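Long-range contact in fat acid-binding protein (Eubacterium ventriosum, PDB 3NYI), which binds stearic acid and is probably a lipid-binding protein of the DegV family: residues Y5-D10 against H23-V28. Sequence-based numbering, arbitrary orientation.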
ATOM      1  N   TYR A   5       9.819  12.834 -15.294  1.00 44.16           N
ATOM      2  CA  TYR A   5      10.307  12.191 -14.083  1.00 48.33           C
ATOM      3  C   TYR A   5      10.199  10.685 -14.189  1.00 48.62           C
ATOM      4  O   TYR A   5       9.287  10.149 -14.832  1.00 47.80           O
ATOM      5  CB  TYR A   5       9.545  12.690 -12.852  1.00 47.04           C
ATOM      6  CG  TYR A   5      10.003  14.047 -12.394  1.00 53.59           C
ATOM      7  CD1 TYR A   5       9.509  15.206 -12.986  1.00 58.31           C
ATOM      8  CD2 TYR A   5      10.954  14.174 -11.390  1.00 53.63           C
ATOM      9  CE1 TYR A   5       9.944  16.455 -12.578  1.00 63.58           C
ATOM     10  CE2 TYR A   5      11.393  15.417 -10.975  1.00 59.49           C
ATOM     11  CZ  TYR A   5      10.885  16.551 -11.571  1.00 66.59           C
ATOM     12  OH  TYR A   5      11.328  17.785 -11.155  1.00 76.20           O
ATOM     13  N   LYS A   6      11.147  10.002 -13.562  1.00 31.43           N
ATOM     14  CA  LYS A   6      11.035   8.574 -13.417  1.00 30.85           C
ATOM     15  C   LYS A   6      10.497   8.276 -12.017  1.00 37.68           C
ATOM     16  O   LYS A   6      11.199   8.460 -11.016  1.00 33.65           O
ATOM     17  CB  LYS A   6      12.385   7.907 -13.644  1.00 33.63           C
ATOM     18  CG  LYS A   6      12.808   7.897 -15.097  1.00 38.15           C
ATOM     19  CD  LYS A   6      11.935   6.974 -15.932  1.00 46.61           C
ATOM     20  CE  LYS A   6      12.434   6.928 -17.377  1.00 54.87           C
ATOM     21  NZ  LYS A   6      11.838   5.812 -18.161  1.00 52.57           N
ATOM     22  N   ILE A   7       9.235   7.855 -11.961  1.00 35.07           N
ATOM     23  CA  ILE A   7       8.583   7.506 -10.698  1.00 32.69           C
ATOM     24  C   ILE A   7       8.961   6.081 -10.278  1.00 34.28           C
ATOM     25  O   ILE A   7       8.880   5.148 -11.077  1.00 28.11           O
ATOM     26  CB  ILE A   7       7.062   7.671 -10.812  1.00 35.18           C
ATOM     27  CG1 ILE A   7       6.737   9.137 -11.123  1.00 32.46           C
ATOM     28  CG2 ILE A   7       6.362   7.202  -9.536  1.00 29.41           C
ATOM     29  CD1 ILE A   7       5.281   9.411 -11.448  1.00 37.58           C
ATOM     30  N   VAL A   8       9.405   5.931  -9.031  1.00 29.58           N
ATOM     31  CA  VAL A   8       9.777   4.634  -8.485  1.00 23.92           C
ATOM     32  C   VAL A   8       8.987   4.377  -7.191  1.00 26.94           C
ATOM     33  O   VAL A   8       8.661   5.312  -6.458  1.00 26.82           O
ATOM     34  CB  VAL A   8      11.302   4.573  -8.192  1.00 27.37           C
ATOM     35  CG1 VAL A   8      11.731   3.172  -7.696  1.00 25.86           C
ATOM     36  CG2 VAL A   8      12.105   4.989  -9.442  1.00 29.08           C
ATOM     37  N   SER A   9       8.644   3.121  -6.935  1.00 26.20           N
ATOM     38  CA  SER A   9       8.030   2.749  -5.655  1.00 22.08           C
ATOM     39  C   SER A   9       8.551   1.390  -5.243  1.00 21.42           C
ATOM     40  O   SER A   9       9.012   0.625  -6.098  1.00 23.78           O
ATOM     41  CB  SER A   9       6.504   2.695  -5.778  1.00 22.67           C
ATOM     42  OG  SER A   9       5.893   2.309  -4.544  1.00 25.02           O
ATOM     43  N   ASP A  10       8.505   1.094  -3.942  1.00 21.06           N
ATOM     44  CA  ASP A  10       8.760  -0.263  -3.487  1.00 25.69           C
ATOM     45  C   ASP A  10       7.509  -1.080  -3.765  1.00 28.03           C
ATOM     46  O   ASP A  10       6.436  -0.526  -4.044  1.00 22.87           O
ATOM     47  CB  ASP A  10       9.218  -0.320  -2.013  1.00 27.56           C
ATOM     48  CG  ASP A  10       8.142   0.142  -1.023  1.00 25.88           C
ATOM     49  OD1 ASP A  10       6.951   0.052  -1.359  1.00 25.39           O
ATOM     50  OD2 ASP A  10       8.502   0.572   0.103  1.00 24.31           O
ATOM     51  N   HIS A  23       1.938   3.992 -17.087  1.00 41.46           N
ATOM     52  CA  HIS A  23       2.417   5.241 -16.501  1.00 38.82           C
ATOM     53  C   HIS A  23       3.920   5.281 -16.212  1.00 40.36           C
ATOM     54  O   HIS A  23       4.399   6.196 -15.542  1.00 44.39           O
ATOM     55  CB  HIS A  23       1.645   5.547 -15.222  1.00 38.23           C
ATOM     56  CG  HIS A  23       0.170   5.707 -15.432  1.00 35.93           C
ATOM     57  ND1 HIS A  23      -0.373   6.804 -16.056  1.00 36.74           N
ATOM     58  CD2 HIS A  23      -0.868   4.911 -15.084  1.00 30.97           C
ATOM     59  CE1 HIS A  23      -1.691   6.682 -16.090  1.00 33.77           C
ATOM     60  NE2 HIS A  23      -2.015   5.544 -15.504  1.00 37.19           N
ATOM     61  N   ASP A  24       4.652   4.288 -16.707  1.00 33.54           N
ATOM     62  CA  ASP A  24       6.103   4.238 -16.568  1.00 39.21           C
ATOM     63  C   ASP A  24       6.579   4.305 -15.106  1.00 40.72           C
ATOM     64  O   ASP A  24       7.444   5.112 -14.763  1.00 43.83           O
ATOM     65  CB  ASP A  24       6.754   5.355 -17.393  1.00 42.82           C
ATOM     66  CG  ASP A  24       8.242   5.146 -17.582  1.00 49.55           C
ATOM     67  OD1 ASP A  24       8.678   3.975 -17.556  1.00 49.17           O
ATOM     68  OD2 ASP A  24       8.972   6.148 -17.760  1.00 56.99           O
ATOM     69  N   VAL A  25       6.003   3.461 -14.253  1.00 33.16           N
ATOM     70  CA  VAL A  25       6.413   3.379 -12.850  1.00 33.94           C
ATOM     71  C   VAL A  25       7.295   2.149 -12.656  1.00 33.35           C
ATOM     72  O   VAL A  25       6.965   1.059 -13.120  1.00 36.46           O
ATOM     73  CB  VAL A  25       5.194   3.318 -11.905  1.00 32.62           C
ATOM     74  CG1 VAL A  25       5.629   3.049 -10.453  1.00 29.07           C
ATOM     75  CG2 VAL A  25       4.370   4.612 -12.013  1.00 33.79           C
ATOM     76  N   THR A  26       8.418   2.339 -11.979  1.00 28.74           N
ATOM     77  CA  THR A  26       9.384   1.274 -11.750  1.00 25.74           C
ATOM     78  C   THR A  26       9.256   0.790 -10.308  1.00 28.64           C
ATOM     79  O   THR A  26       9.145   1.600  -9.386  1.00 27.53           O
ATOM     80  CB  THR A  26      10.800   1.788 -12.000  1.00 33.70           C
ATOM     81  OG1 THR A  26      10.871   2.318 -13.333  1.00 39.56           O
ATOM     82  CG2 THR A  26      11.843   0.667 -11.817  1.00 36.47           C
ATOM     83  N   ILE A  27       9.252  -0.526 -10.120  1.00 24.45           N
ATOM     84  CA  ILE A  27       9.105  -1.111  -8.787  1.00 25.93           C
ATOM     85  C   ILE A  27      10.404  -1.682  -8.240  1.00 30.94           C
ATOM     86  O   ILE A  27      11.117  -2.406  -8.936  1.00 31.15           O
ATOM     87  CB  ILE A  27       8.031  -2.204  -8.770  1.00 29.10           C
ATOM     88  CG1 ILE A  27       6.671  -1.596  -9.121  1.00 30.43           C
ATOM     89  CG2 ILE A  27       7.975  -2.889  -7.394  1.00 30.03           C
ATOM     90  CD1 ILE A  27       6.246  -0.455  -8.175  1.00 28.63           C
ATOM     91  N   VAL A  28      10.720  -1.330  -6.993  1.00 26.04           N
ATOM     92  CA  VAL A  28      11.816  -1.971  -6.257  1.00 24.53           C
ATOM     93  C   VAL A  28      11.206  -2.974  -5.277  1.00 27.31           C
ATOM     94  O   VAL A  28      10.480  -2.598  -4.344  1.00 25.25           O
ATOM     95  CB  VAL A  28      12.680  -0.939  -5.508  1.00 25.24           C
ATOM     96  CG1 VAL A  28      13.796  -1.633  -4.669  1.00 27.38           C
ATOM     97  CG2 VAL A  28      13.279   0.050  -6.489  1.00 28.75           C
TER
HETATM   98  O   HOH W   1       7.547   7.769 -14.164  1.00 38.42           O
HETATM   99  O   HOH W   2      11.575   3.272 -17.021  1.00 56.85           O
HETATM  100  O   HOH W   3       9.778   4.738 -13.586  1.00 31.14           O
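Strand 6-10 pairs in parallel with the start of strand 25-33, the two strands of a beta-alpha-beta unit whose crossover helix is 17-23. Thr26 is gripped through both backbone groups: its N donates to Ile7 O at 3.0 Å and its O accepts from Ser9 N at 2.9 Å. Val28 N donates to Ser9 O at 2.7 Å. Toward Lys6 and Asp24 the two chains diverge, and waters bridge them. One joins Tyr5 O, Ile7 N and Asp24 O; another joins Ile7 O, Asp24 O and Thr26 OG1.

Asp24, with positive phi, is the first residue past helix 17-23, in a Schellman motif. The Lys6 side chain bends at chi2 (-69°), which turns CD; NZ lies 2.9 Å from Asp24 OD2, on its syn lone pair, in a salt bridge. A water links NZ to OD1. A methionine at Lys6 would probably leave the Asp24 carboxylate without its countercharge and this water without one anchor.

Val8 CG1 meets Val28 CG2 at 3.7 Å, on the face shared with Thr26 and Asp10. Asp10 OD2 is bound by Ser99. Helix 70-81 packs here through Phe80 and Tyr73. Helix 128-143 covers Ile7 and Ser9 on the opposite face, and strand 87-91 pairs with the other edge of strand 6-10.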